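Local coordinates for uncharacterized protein (Streptococcus mutans, PDB 3L7Y) that binds magnesium and, as a haloacid dehalogenase-like hydrolase of otherwise uncharacterized function, probably acts as a phosphatase, at residues Arg73-Ser78 / Trp231-Leu236; Ala124-Phe129 / Phe183-Gln188; Gln136-Leu141 / Gly147-Gly152; His246-Gly251 / Leu293-Asn298. One frame throughout, in Å; residues are numbered along the deposited sequence.

The four contacts divide between two parts of a haloacid dehalogenase-like protein. Interactions 1 and 4, with centres about 14 Å apart, pack helices onto opposite faces of the eight-stranded core sheet, whose strands 39-42 and 247-251 lead to the magnesium-binding aspartates. Interactions 2 and 3, with centres about 9 Å apart, share the six-stranded sheet of the cap, where strands 138-143 and 182-188 are neighbours. Both are nested in the chain loop closed by interaction 1, as befits a cap inserted into the core; interaction 4 follows interaction 1 in series. Core and cap contacts lie about 25 to 36 Å apart between centres, each domain packing helices or strands on its own sheet.

Interaction 1: residues Arg73-Ser78 / Trp231-Leu236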
loop_
_atom_site.group_PDB
_atom_site.type_symbol
_atom_site.label_atom_id
_atom_site.label_comp_id
_atom_site.label_asym_id
_atom_site.label_seq_id
_atom_site.Cartn_x
_atom_site.Cartn_y
_atom_site.Cartn_z
ATOM N N ARG A 73 9.483 -15.135 -7.283
ATOM C CA ARG A 73 9.425 -13.677 -7.339
ATOM C C ARG A 73 9.011 -13.048 -6.008
ATOM O O ARG A 73 8.162 -13.584 -5.302
ATOM C CB ARG A 73 8.462 -13.231 -8.440
ATOM C CG ARG A 73 9.138 -12.777 -9.722
ATOM C CD ARG A 73 9.231 -13.873 -10.760
ATOM N NE ARG A 73 9.142 -13.322 -12.115
ATOM C CZ ARG A 73 9.210 -14.050 -13.225
ATOM N NH1 ARG A 73 9.375 -15.365 -13.151
ATOM N NH2 ARG A 73 9.112 -13.463 -14.411
ATOM N N PHE A 74 9.625 -11.920 -5.660
ATOM C CA PHE A 74 9.294 -11.250 -4.407
ATOM C C PHE A 74 8.731 -9.861 -4.666
ATOM O O PHE A 74 9.363 -9.036 -5.330
ATOM C CB PHE A 74 10.495 -11.182 -3.451
ATOM C CG PHE A 74 10.139 -10.686 -2.070
ATOM C CD1 PHE A 74 9.726 -11.570 -1.079
ATOM C CD2 PHE A 74 10.194 -9.326 -1.768
ATOM C CE1 PHE A 74 9.386 -11.103 0.186
ATOM C CE2 PHE A 74 9.858 -8.854 -0.501
ATOM C CZ PHE A 74 9.448 -9.742 0.474
ATOM N N VAL A 75 7.538 -9.623 -4.136
ATOM C CA VAL A 75 6.787 -8.401 -4.410
ATOM C C VAL A 75 6.491 -7.631 -3.126
ATOM O O VAL A 75 5.912 -8.167 -2.186
ATOM C CB VAL A 75 5.453 -8.732 -5.126
ATOM C CG1 VAL A 75 4.632 -7.477 -5.367
ATOM C CG2 VAL A 75 5.710 -9.491 -6.435
ATOM N N VAL A 76 6.909 -6.373 -3.087
ATOM C CA VAL A 76 6.552 -5.475 -2.009
ATOM C C VAL A 76 5.248 -4.756 -2.399
ATOM O O VAL A 76 5.205 -4.081 -3.418
ATOM C CB VAL A 76 7.695 -4.463 -1.779
ATOM C CG1 VAL A 76 7.312 -3.418 -0.757
ATOM C CG2 VAL A 76 8.964 -5.195 -1.361
ATOM N N ALA A 77 4.181 -4.935 -1.615
ATOM C CA ALA A 77 2.862 -4.391 -1.966
ATOM C C ALA A 77 2.321 -3.472 -0.873
ATOM O O ALA A 77 1.868 -3.939 0.170
ATOM C CB ALA A 77 1.871 -5.524 -2.258
ATOM N N SER A 78 2.355 -2.163 -1.118
ATOM C CA SER A 78 2.095 -1.201 -0.054
ATOM C C SER A 78 1.295 0.013 -0.549
ATOM O O SER A 78 1.305 0.341 -1.735
ATOM C CB SER A 78 3.434 -0.761 0.566
ATOM O OG SER A 78 3.275 0.266 1.539
ATOM N N TRP A 231 -5.777 -6.295 -7.527
ATOM C CA TRP A 231 -5.629 -5.943 -8.937
ATOM C C TRP A 231 -4.147 -5.916 -9.362
ATOM O O TRP A 231 -3.799 -6.414 -10.367
ATOM C CB TRP A 231 -6.318 -4.619 -9.265
ATOM C CG TRP A 231 -6.144 -4.182 -10.660
ATOM C CD1 TRP A 231 -6.947 -4.449 -11.713
ATOM C CD2 TRP A 231 -5.075 -3.425 -11.175
ATOM N NE1 TRP A 231 -6.457 -3.897 -12.835
ATOM C CE2 TRP A 231 -5.297 -3.264 -12.535
ATOM C CE3 TRP A 231 -3.951 -2.854 -10.621
ATOM C CZ2 TRP A 231 -4.419 -2.568 -13.341
ATOM C CZ3 TRP A 231 -3.119 -2.169 -11.409
ATOM C CH2 TRP A 231 -3.360 -2.016 -12.747
ATOM N N ALA A 232 -3.313 -5.347 -8.542
ATOM C CA ALA A 232 -1.905 -5.256 -8.845
ATOM C C ALA A 232 -1.307 -6.659 -9.010
ATOM O O ALA A 232 -0.753 -6.948 -10.010
ATOM C CB ALA A 232 -1.203 -4.498 -7.846
ATOM N N LEU A 233 -1.497 -7.521 -8.037
ATOM C CA LEU A 233 -1.030 -8.894 -8.115
ATOM C C LEU A 233 -1.621 -9.662 -9.292
ATOM O O LEU A 233 -0.976 -10.376 -9.931
ATOM C CB LEU A 233 -1.252 -9.606 -6.808
ATOM C CG LEU A 233 -0.058 -9.551 -5.871
ATOM C CD1 LEU A 233 1.231 -10.047 -6.519
ATOM C CD2 LEU A 233 0.211 -8.257 -5.303
ATOM N N GLN A 234 -2.867 -9.452 -9.585
ATOM C CA GLN A 234 -3.453 -10.071 -10.774
ATOM C C GLN A 234 -2.661 -9.673 -12.018
ATOM O O GLN A 234 -2.291 -10.512 -12.839
ATOM C CB GLN A 234 -4.931 -9.678 -10.921
ATOM C CG GLN A 234 -5.819 -10.258 -9.840
ATOM C CD GLN A 234 -7.286 -9.927 -10.034
ATOM O OE1 GLN A 234 -8.159 -10.741 -9.732
ATOM N NE2 GLN A 234 -7.566 -8.732 -10.543
ATOM N N GLN A 235 -2.375 -8.384 -12.148
ATOM C CA GLN A 235 -1.604 -7.916 -13.284
ATOM C C GLN A 235 -0.244 -8.610 -13.374
ATOM O O GLN A 235 0.236 -8.941 -14.459
ATOM C CB GLN A 235 -1.417 -6.409 -13.184
ATOM C CG GLN A 235 -2.723 -5.643 -13.304
ATOM C CD GLN A 235 -3.381 -5.868 -14.644
ATOM O OE1 GLN A 235 -4.570 -6.197 -14.722
ATOM N NE2 GLN A 235 -2.605 -5.722 -15.710
ATOM N N LEU A 236 0.381 -8.841 -12.229
ATOM C CA LEU A 236 1.716 -9.429 -12.225
ATOM C C LEU A 236 1.656 -10.930 -12.518
ATOM O O LEU A 236 2.439 -11.447 -13.321
ATOM C CB LEU A 236 2.421 -9.139 -10.902
ATOM C CG LEU A 236 2.800 -7.669 -10.680
ATOM C CD1 LEU A 236 3.121 -7.428 -9.222
ATOM C CD2 LEU A 236 3.994 -7.288 -11.561
#
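The carbonyl oxygen of A77 accepts a hydrogen bond from NZ of K229, tying the end of strand 73-77 to the start of the helix that packs on it. This is the Rossmann-like core of a haloacid dehalogenase-like hydrolase: helix 229-239 lies on one face of the central sheet, nearly antiparallel to the strand (156°), with the two axes 10.6 Å apart. No hydrogen bond joins the two segments themselves; across that gap the contact is wholly apolar. V75 and L236 reach for each other tip to tip, CG1 of the valine 4.1 Å from CD1 of the leucine. The valine's CG1 stands anti to its backbone N (chi1 178°), and the same methyl also meets L233 CD1. A branched, compact residue suits a strand, while the longer leucines span the distance from the helix. A77 is small, leaving room for L233 and M259 over it; the side chain of D43, a magnesium ligand, is about 6 Å away. V99 and A41, on the flanking strands, and M259 extend this apolar layer. L233 forks over the strand: its CD1 lies 4.4 Å from V75 CG1, and its CD2 lies 4.4 Å from A77 CB.

Interaction 2: residues Ala124-Phe129 / Phe183-Gln188; sequences ASIIYF and FKLTLQ
L185 pushes one methyl, CD1, against two successive isoleucines, I126 and I127, and so pins helix 120-133 onto the sheet of the cap, an alpha/beta domain as in the C2-type caps of this hydrolase family. The three side chains meet in different ways. I126 and L185 lie alongside one another, pointing opposite ways, and the touch is made by the isoleucine's CG2, 3.8 Å from L185 CD1. With chi1 at -166° the longer CG1 branch of I126 stands anti to the backbone N and swings its CD1 away from the leucine, leaving the short methyl to do the packing. I127 runs roughly perpendicular to L185. Here it is the CG1 branch that comes close: chi1 of -76° sets CG1 beside the backbone N, on the flank that faces L185, and the extended chi2 (179°) then sends CD1 onward.

Each isoleucine thus presents a different branch, CG2 from I126 and CG1 from I127, to the same leucine methyl. One branch of the leucine, CD1, reaches both isoleucines, while CD2 packs on L141 of the neighbouring strand. L185 lies on the helix-facing side of its strand. K184 and T186 lie on the other side: K184 NZ forms a salt bridge with E101 and a hydrogen bond to S79 O, both in the core domain, and T186 OG1 bonds to D221. L141 also touches I127, and so continues the apolar layer under the helix. Within the contact the helix's grip on L185 is completed by I127 CG1, 4.0 Å from L185 CD1.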
loop_
_atom_site.group_PDB
_atom_site.type_symbol
_atom_site.label_atom_id
_atom_site.label_comp_id
_atom_site.label_asym_id
_atom_site.label_seq_id
_atom_site.Cartn_x
_atom_site.Cartn_y
_atom_site.Cartn_z
ATOM N N ALA A 124 -9.822 17.421 -8.107
ATOM C CA ALA A 124 -10.289 18.728 -7.681
ATOM C C ALA A 124 -11.678 18.569 -7.100
ATOM O O ALA A 124 -12.039 19.206 -6.110
ATOM C CB ALA A 124 -10.305 19.699 -8.862
ATOM N N SER A 125 -12.461 17.684 -7.701
ATOM C CA SER A 125 -13.842 17.537 -7.267
ATOM C C SER A 125 -13.990 16.803 -5.915
ATOM O O SER A 125 -14.776 17.229 -5.074
ATOM C CB SER A 125 -14.692 16.916 -8.378
ATOM O OG SER A 125 -15.856 16.326 -7.838
ATOM N N ILE A 126 -13.242 15.721 -5.698
ATOM C CA ILE A 126 -13.315 15.021 -4.406
ATOM C C ILE A 126 -12.715 15.896 -3.299
ATOM O O ILE A 126 -13.147 15.841 -2.155
ATOM C CB ILE A 126 -12.584 13.658 -4.417
ATOM C CG1 ILE A 126 -12.982 12.814 -3.184
ATOM C CG2 ILE A 126 -11.078 13.867 -4.412
ATOM C CD1 ILE A 126 -14.393 12.356 -3.188
ATOM N N ILE A 127 -11.725 16.718 -3.651
ATOM C CA ILE A 127 -11.135 17.651 -2.691
ATOM C C ILE A 127 -12.148 18.690 -2.229
ATOM O O ILE A 127 -12.263 18.984 -1.022
ATOM C CB ILE A 127 -9.892 18.371 -3.270
ATOM C CG1 ILE A 127 -8.686 17.426 -3.284
ATOM C CG2 ILE A 127 -9.560 19.621 -2.464
ATOM C CD1 ILE A 127 -7.427 18.052 -3.870
ATOM N N TYR A 128 -12.880 19.247 -3.189
ATOM C CA TYR A 128 -13.878 20.270 -2.880
ATOM C C TYR A 128 -14.946 19.664 -1.972
ATOM O O TYR A 128 -15.414 20.281 -1.020
ATOM C CB TYR A 128 -14.519 20.799 -4.162
ATOM C CG TYR A 128 -15.614 21.799 -3.901
ATOM C CD1 TYR A 128 -15.325 23.143 -3.739
ATOM C CD2 TYR A 128 -16.938 21.394 -3.795
ATOM C CE1 TYR A 128 -16.330 24.066 -3.487
ATOM C CE2 TYR A 128 -17.946 22.301 -3.546
ATOM C CZ TYR A 128 -17.637 23.636 -3.394
ATOM O OH TYR A 128 -18.638 24.543 -3.145
ATOM N N PHE A 129 -15.304 18.424 -2.268
ATOM C CA PHE A 129 -16.304 17.722 -1.495
ATOM C C PHE A 129 -15.840 17.475 -0.048
ATOM O O PHE A 129 -16.582 17.721 0.892
ATOM C CB PHE A 129 -16.633 16.402 -2.188
ATOM C CG PHE A 129 -17.527 15.531 -1.400
ATOM C CD1 PHE A 129 -18.858 15.866 -1.231
ATOM C CD2 PHE A 129 -17.044 14.372 -0.815
ATOM C CE1 PHE A 129 -19.703 15.046 -0.480
ATOM C CE2 PHE A 129 -17.876 13.551 -0.075
ATOM C CZ PHE A 129 -19.209 13.888 0.095
ATOM N N PHE A 183 -0.880 9.890 -7.877
ATOM C CA PHE A 183 -1.293 8.487 -7.846
ATOM C C PHE A 183 -2.498 8.255 -6.952
ATOM O O PHE A 183 -3.350 7.400 -7.241
ATOM C CB PHE A 183 -0.160 7.622 -7.330
ATOM C CG PHE A 183 0.936 7.405 -8.314
ATOM C CD1 PHE A 183 2.234 7.810 -8.022
ATOM C CD2 PHE A 183 0.684 6.778 -9.521
ATOM C CE1 PHE A 183 3.265 7.580 -8.923
ATOM C CE2 PHE A 183 1.705 6.573 -10.436
ATOM C CZ PHE A 183 3.002 6.955 -10.125
ATOM N N LYS A 184 -2.542 8.988 -5.844
ATOM C CA LYS A 184 -3.583 8.806 -4.844
ATOM C C LYS A 184 -3.667 10.036 -3.948
ATOM O O LYS A 184 -2.805 10.920 -4.008
ATOM C CB LYS A 184 -3.271 7.572 -3.984
ATOM C CG LYS A 184 -2.253 7.819 -2.858
ATOM C CD LYS A 184 -2.176 6.598 -1.921
ATOM C CE LYS A 184 -1.248 6.821 -0.729
ATOM N NZ LYS A 184 0.166 7.011 -1.149
ATOM N N LEU A 185 -4.710 10.094 -3.126
ATOM C CA LEU A 185 -4.751 11.043 -2.019
ATOM C C LEU A 185 -4.835 10.300 -0.701
ATOM O O LEU A 185 -5.217 9.136 -0.662
ATOM C CB LEU A 185 -5.962 11.975 -2.101
ATOM C CG LEU A 185 -6.469 12.478 -3.453
ATOM C CD1 LEU A 185 -7.475 13.586 -3.201
ATOM C CD2 LEU A 185 -5.319 12.964 -4.302
ATOM N N THR A 186 -4.529 10.985 0.389
ATOM C CA THR A 186 -4.688 10.375 1.698
ATOM C C THR A 186 -5.438 11.303 2.637
ATOM O O THR A 186 -5.154 12.499 2.707
ATOM C CB THR A 186 -3.330 9.965 2.309
ATOM O OG1 THR A 186 -2.700 8.979 1.474
ATOM C CG2 THR A 186 -3.531 9.386 3.706
ATOM N N LEU A 187 -6.422 10.757 3.341
ATOM C CA LEU A 187 -7.097 11.521 4.366
ATOM C C LEU A 187 -6.643 11.035 5.730
ATOM O O LEU A 187 -6.604 9.829 5.983
ATOM C CB LEU A 187 -8.609 11.378 4.251
ATOM C CG LEU A 187 -9.282 11.762 2.931
ATOM C CD1 LEU A 187 -10.780 11.812 3.131
ATOM C CD2 LEU A 187 -8.755 13.105 2.443
ATOM N N GLN A 188 -6.305 11.969 6.609
ATOM C CA GLN A 188 -6.092 11.606 8.003
ATOM C C GLN A 188 -7.343 11.976 8.768
ATOM O O GLN A 188 -7.781 13.136 8.749
ATOM C CB GLN A 188 -4.865 12.299 8.600
ATOM C CG GLN A 188 -4.476 11.725 9.963
ATOM C CD GLN A 188 -3.643 12.689 10.773
ATOM O OE1 GLN A 188 -4.031 13.834 10.983
ATOM N NE2 GLN A 188 -2.489 12.230 11.234
#

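Interaction 3: residues Gln136-Leu141 / Gly147-Gly152; sequences QAVIAL and GYLKKG
L141 and Y148 hold the close end of this antiparallel contact, as a hydrogen-bonded pair with a bond in each direction. L141 N gives its hydrogen to Y148 O at 3.0 Å, in the carbonyl plane and on a lone pair, with 159° at the hydrogen. The return bond, from Y148 N to L141 O, is also 3.0 Å and somewhat more bent, at 147°. Each carbonyl takes a CA-H contact besides: A140 CA comes 3.2 Å from Y148 O, and G147 CA 3.1 Å from L141 O, an approach eased by the glycine's lack of a side chain. Beside this pair L149 packs down on strand 138-143. Its CG stands beside the backbone N (chi1 -73°), which brings CD2 to 3.6 Å from A140 CB, a small side chain that leaves room for it; V138 CG1 meets the same methyl more loosely.

Farther along, the strands diverge, and no direct bond joins I139 to K150. A water fills the place instead, donating to I139 O at 2.8 Å and accepting from K150 N at 2.6 Å, so that the I139 carbonyl and the K150 amide are bridged. At this end V138 and K150 are partly exposed, and the tip of the lysine is not modelled, whereas at the tight end Y148 OH is fixed by a hydrogen bond to E180. Strand 138-143 continues the sheet through T186 on one side, and strand 147-150 through E169 on the other. This pair opens away from its turn, where the water spans the gap; two antiparallel neighbours joined by a short turn form a beta hairpin, here inside the mixed sheet of the cap.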
loop_
_atom_site.group_PDB
_atom_site.type_symbol
_atom_site.label_atom_id
_atom_site.label_comp_id
_atom_site.label_asym_id
_atom_site.label_seq_id
_atom_site.Cartn_x
_atom_site.Cartn_y
_atom_site.Cartn_z
ATOM N N GLN A 136 -12.843 18.215 8.894
ATOM C CA GLN A 136 -11.905 17.667 9.874
ATOM C C GLN A 136 -10.844 16.776 9.235
ATOM O O GLN A 136 -9.824 16.487 9.859
ATOM C CB GLN A 136 -12.607 16.934 11.033
ATOM C CG GLN A 136 -13.282 15.598 10.658
ATOM C CD GLN A 136 -14.675 15.785 10.051
ATOM O OE1 GLN A 136 -14.906 16.703 9.268
ATOM N NE2 GLN A 136 -15.601 14.903 10.408
ATOM N N ALA A 137 -11.060 16.350 7.993
ATOM C CA ALA A 137 -10.074 15.461 7.372
ATOM C C ALA A 137 -8.894 16.256 6.837
ATOM O O ALA A 137 -9.069 17.240 6.123
ATOM C CB ALA A 137 -10.689 14.626 6.271
ATOM N N VAL A 138 -7.689 15.828 7.199
ATOM C CA VAL A 138 -6.480 16.393 6.619
ATOM C C VAL A 138 -6.215 15.730 5.275
ATOM O O VAL A 138 -6.157 14.491 5.165
ATOM C CB VAL A 138 -5.256 16.212 7.542
ATOM C CG1 VAL A 138 -4.011 16.759 6.869
ATOM C CG2 VAL A 138 -5.490 16.931 8.865
ATOM N N ILE A 139 -6.044 16.556 4.250
ATOM C CA ILE A 139 -5.896 16.058 2.895
ATOM C C ILE A 139 -4.454 16.122 2.415
ATOM O O ILE A 139 -3.851 17.193 2.359
ATOM C CB ILE A 139 -6.767 16.871 1.909
ATOM C CG1 ILE A 139 -8.260 16.753 2.271
ATOM C CG2 ILE A 139 -6.499 16.420 0.478
ATOM C CD1 ILE A 139 -9.162 17.834 1.599
ATOM N N ALA A 140 -3.910 14.976 2.037
ATOM C CA ALA A 140 -2.584 14.946 1.436
ATOM C C ALA A 140 -2.627 14.343 0.032
ATOM O O ALA A 140 -3.288 13.329 -0.207
ATOM C CB ALA A 140 -1.612 14.196 2.321
ATOM N N LEU A 141 -1.940 14.995 -0.902
ATOM C CA LEU A 141 -1.862 14.516 -2.276
ATOM C C LEU A 141 -0.539 13.788 -2.489
ATOM O O LEU A 141 0.528 14.293 -2.119
ATOM C CB LEU A 141 -1.978 15.685 -3.245
ATOM C CG LEU A 141 -3.047 16.702 -2.882
ATOM C CD1 LEU A 141 -2.977 17.927 -3.793
ATOM C CD2 LEU A 141 -4.410 16.038 -2.958
ATOM N N GLY A 147 4.808 14.864 -2.024
ATOM C CA GLY A 147 3.487 14.985 -1.448
ATOM C C GLY A 147 3.148 16.426 -1.124
ATOM O O GLY A 147 4.040 17.270 -0.995
ATOM N N TYR A 148 1.855 16.707 -0.983
ATOM C CA TYR A 148 1.388 18.061 -0.721
ATOM C C TYR A 148 0.390 18.102 0.434
ATOM O O TYR A 148 -0.495 17.256 0.538
ATOM C CB TYR A 148 0.748 18.650 -1.985
ATOM C CG TYR A 148 1.699 18.771 -3.160
ATOM C CD1 TYR A 148 2.015 17.664 -3.936
ATOM C CD2 TYR A 148 2.281 19.996 -3.488
ATOM C CE1 TYR A 148 2.880 17.765 -5.008
ATOM C CE2 TYR A 148 3.158 20.112 -4.564
ATOM C CZ TYR A 148 3.448 18.987 -5.318
ATOM O OH TYR A 148 4.302 19.074 -6.385
ATOM N N LEU A 149 0.555 19.093 1.301
ATOM C CA LEU A 149 -0.401 19.403 2.358
ATOM C C LEU A 149 -0.787 20.860 2.193
ATOM O O LEU A 149 -0.077 21.623 1.529
ATOM C CB LEU A 149 0.251 19.230 3.733
ATOM C CG LEU A 149 0.495 17.799 4.197
ATOM C CD1 LEU A 149 1.304 17.782 5.493
ATOM C CD2 LEU A 149 -0.837 17.081 4.365
ATOM N N LYS A 150 -1.892 21.260 2.808
ATOM C CA LYS A 150 -2.290 22.657 2.767
ATOM C C LYS A 150 -1.599 23.374 3.917
ATOM O O LYS A 150 -1.478 22.824 5.011
ATOM C CB LYS A 150 -3.806 22.783 2.884
ATOM C CG LYS A 150 -4.414 23.875 2.024
ATOM C CD LYS A 150 -5.919 23.669 1.851
ATOM N N LYS A 151 -1.125 24.592 3.676
ATOM C CA LYS A 151 -0.582 25.387 4.764
ATOM C C LYS A 151 -1.684 25.595 5.795
ATOM O O LYS A 151 -2.855 25.762 5.442
ATOM C CB LYS A 151 -0.048 26.731 4.259
ATOM N N GLY A 152 -1.310 25.576 7.071
ATOM C CA GLY A 152 -2.288 25.705 8.139
ATOM C C GLY A 152 -2.451 24.422 8.937
ATOM O O GLY A 152 -2.857 24.448 10.093
HETATM O O HOH W 1 -3.683 19.568 3.773
#

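Interaction 4: residues His246-Gly251 / Leu293-Asn298; sequences HLMAFG and LDVIDN
F250 presses the edge of its ring against V295, where helix 291-301 packs on the central sheet of the Rossmann-like core of this hydrolase family. The first shell is entirely apolar. V295 CB lies in the plane of the ring, 3.7 Å from F250 CE2, and its CG1 comes to 3.6 Å from F250 CZ. The ring also touches the next helix residue, its CZ 4.3 Å from CG1 of I296. Because CG1 of V295 is anti to the valine's backbone N, the methyl is held out where a second partner can also reach it: M248 CE, at 4.1 Å. The methionine is extended through chi1 and chi2 and then bends at chi3 (-77°), a flexible reach that lets a strand residue turn its methyl onto the helix. A flat phenylalanine fills the gap beside it, between backbones whose axes stay 10.6 Å apart and run nearly antiparallel, at 160°.

In the next shell Y267, on the adjacent strand, lies against F250 with its ring plane about 20° from the phenylalanine's, and it touches M248 and V295 as well. I40 and T42 flank F250 from the strand on the other side. Farther out, strand 247-251 runs straight into D252, a magnesium ligand, and the side chain of F250 is about 6 Å from that of D43, so this packing lies near the metal site, with the F250 side chain about 10 Å from the magnesium ion. The helix in turn is tied to helix 57-69: I63 packs on I296, and D297 forms two salt bridges, OD1 to NH2 of R62 and OD2 to NE of R59.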
loop_
_atom_site.group_PDB
_atom_site.type_symbol
_atom_site.label_atom_id
_atom_site.label_comp_id
_atom_site.label_asym_id
_atom_site.label_seq_id
_atom_site.Cartn_x
_atom_site.Cartn_y
_atom_site.Cartn_z
ATOM N N HIS A 246 -0.379 -20.063 -7.155
ATOM C CA HIS A 246 1.053 -19.951 -6.888
ATOM C C HIS A 246 1.372 -18.724 -6.043
ATOM O O HIS A 246 2.540 -18.423 -5.773
ATOM C CB HIS A 246 1.831 -19.833 -8.202
ATOM C CG HIS A 246 1.316 -20.721 -9.291
ATOM N ND1 HIS A 246 0.687 -20.232 -10.417
ATOM C CD2 HIS A 246 1.336 -22.068 -9.426
ATOM C CE1 HIS A 246 0.348 -21.239 -11.201
ATOM N NE2 HIS A 246 0.731 -22.363 -10.623
ATOM N N LEU A 247 0.341 -17.992 -5.657
ATOM C CA LEU A 247 0.546 -16.761 -4.900
ATOM C C LEU A 247 0.545 -16.991 -3.386
ATOM O O LEU A 247 -0.379 -17.592 -2.835
ATOM C CB LEU A 247 -0.489 -15.699 -5.307
ATOM C CG LEU A 247 -0.350 -14.344 -4.611
ATOM C CD1 LEU A 247 1.036 -13.742 -4.863
ATOM C CD2 LEU A 247 -1.424 -13.381 -5.081
ATOM N N MET A 248 1.610 -16.550 -2.730
ATOM C CA MET A 248 1.629 -16.435 -1.283
ATOM C C MET A 248 1.670 -14.943 -0.956
ATOM O O MET A 248 2.440 -14.207 -1.568
ATOM C CB MET A 248 2.857 -17.147 -0.705
ATOM C CG MET A 248 3.119 -16.873 0.774
ATOM S SD MET A 248 4.711 -17.554 1.327
ATOM C CE MET A 248 4.262 -19.284 1.468
ATOM N N ALA A 249 0.848 -14.504 -0.005
ATOM C CA ALA A 249 0.704 -13.082 0.298
ATOM C C ALA A 249 0.450 -12.827 1.779
ATOM O O ALA A 249 -0.260 -13.597 2.429
ATOM C CB ALA A 249 -0.421 -12.487 -0.531
ATOM N N PHE A 250 1.030 -11.742 2.299
ATOM C CA PHE A 250 0.916 -11.354 3.707
ATOM C C PHE A 250 0.305 -9.962 3.862
ATOM O O PHE A 250 0.655 -9.070 3.122
ATOM C CB PHE A 250 2.304 -11.319 4.359
ATOM C CG PHE A 250 3.043 -12.630 4.292
ATOM C CD1 PHE A 250 3.793 -12.953 3.175
ATOM C CD2 PHE A 250 2.985 -13.524 5.354
ATOM C CE1 PHE A 250 4.479 -14.145 3.096
ATOM C CE2 PHE A 250 3.672 -14.733 5.298
ATOM C CZ PHE A 250 4.415 -15.049 4.165
ATOM N N GLY A 251 -0.574 -9.769 4.842
ATOM C CA GLY A 251 -1.162 -8.461 5.082
ATOM C C GLY A 251 -1.652 -8.330 6.512
ATOM O O GLY A 251 -1.741 -9.330 7.242
ATOM N N LEU A 293 9.066 -13.631 7.460
ATOM C CA LEU A 293 10.272 -14.384 7.118
ATOM C C LEU A 293 10.156 -15.790 7.685
ATOM O O LEU A 293 10.660 -16.758 7.113
ATOM C CB LEU A 293 11.527 -13.695 7.653
ATOM C CG LEU A 293 11.747 -12.264 7.142
ATOM C CD1 LEU A 293 13.045 -11.725 7.686
ATOM C CD2 LEU A 293 11.750 -12.193 5.612
ATOM N N ASP A 294 9.472 -15.894 8.814
ATOM C CA ASP A 294 9.292 -17.189 9.472
ATOM C C ASP A 294 8.550 -18.139 8.543
ATOM O O ASP A 294 8.965 -19.285 8.342
ATOM C CB ASP A 294 8.539 -17.015 10.786
ATOM C CG ASP A 294 8.113 -18.334 11.393
ATOM O OD1 ASP A 294 6.912 -18.464 11.722
ATOM O OD2 ASP A 294 8.970 -19.240 11.527
ATOM N N VAL A 295 7.450 -17.662 7.979
ATOM C CA VAL A 295 6.648 -18.459 7.058
ATOM C C VAL A 295 7.451 -18.787 5.811
ATOM O O VAL A 295 7.399 -19.903 5.321
ATOM C CB VAL A 295 5.346 -17.728 6.667
ATOM C CG1 VAL A 295 4.653 -18.430 5.498
ATOM C CG2 VAL A 295 4.422 -17.628 7.870
ATOM N N ILE A 296 8.217 -17.821 5.313
ATOM C CA ILE A 296 9.009 -18.048 4.113
ATOM C C ILE A 296 10.116 -19.077 4.335
ATOM O O ILE A 296 10.304 -19.951 3.493
ATOM C CB ILE A 296 9.632 -16.748 3.546
ATOM C CG1 ILE A 296 8.544 -15.722 3.208
ATOM C CG2 ILE A 296 10.461 -17.067 2.312
ATOM C CD1 ILE A 296 9.126 -14.321 2.853
ATOM N N ASP A 297 10.854 -18.968 5.447
ATOM C CA ASP A 297 11.852 -19.973 5.801
ATOM C C ASP A 297 11.225 -21.351 6.005
ATOM O O ASP A 297 11.843 -22.371 5.709
ATOM C CB ASP A 297 12.648 -19.569 7.047
ATOM C CG ASP A 297 13.947 -18.863 6.707
ATOM O OD1 ASP A 297 14.414 -18.979 5.549
ATOM O OD2 ASP A 297 14.513 -18.200 7.602
ATOM N N ASN A 298 10.003 -21.370 6.530
ATOM C CA ASN A 298 9.256 -22.609 6.681
ATOM C C ASN A 298 8.965 -23.212 5.312
ATOM O O ASN A 298 9.144 -24.412 5.103
ATOM C CB ASN A 298 7.936 -22.350 7.426
ATOM C CG ASN A 298 7.256 -23.622 7.876
ATOM O OD1 ASN A 298 6.053 -23.801 7.679
ATOM N ND2 ASN A 298 8.021 -24.514 8.478
#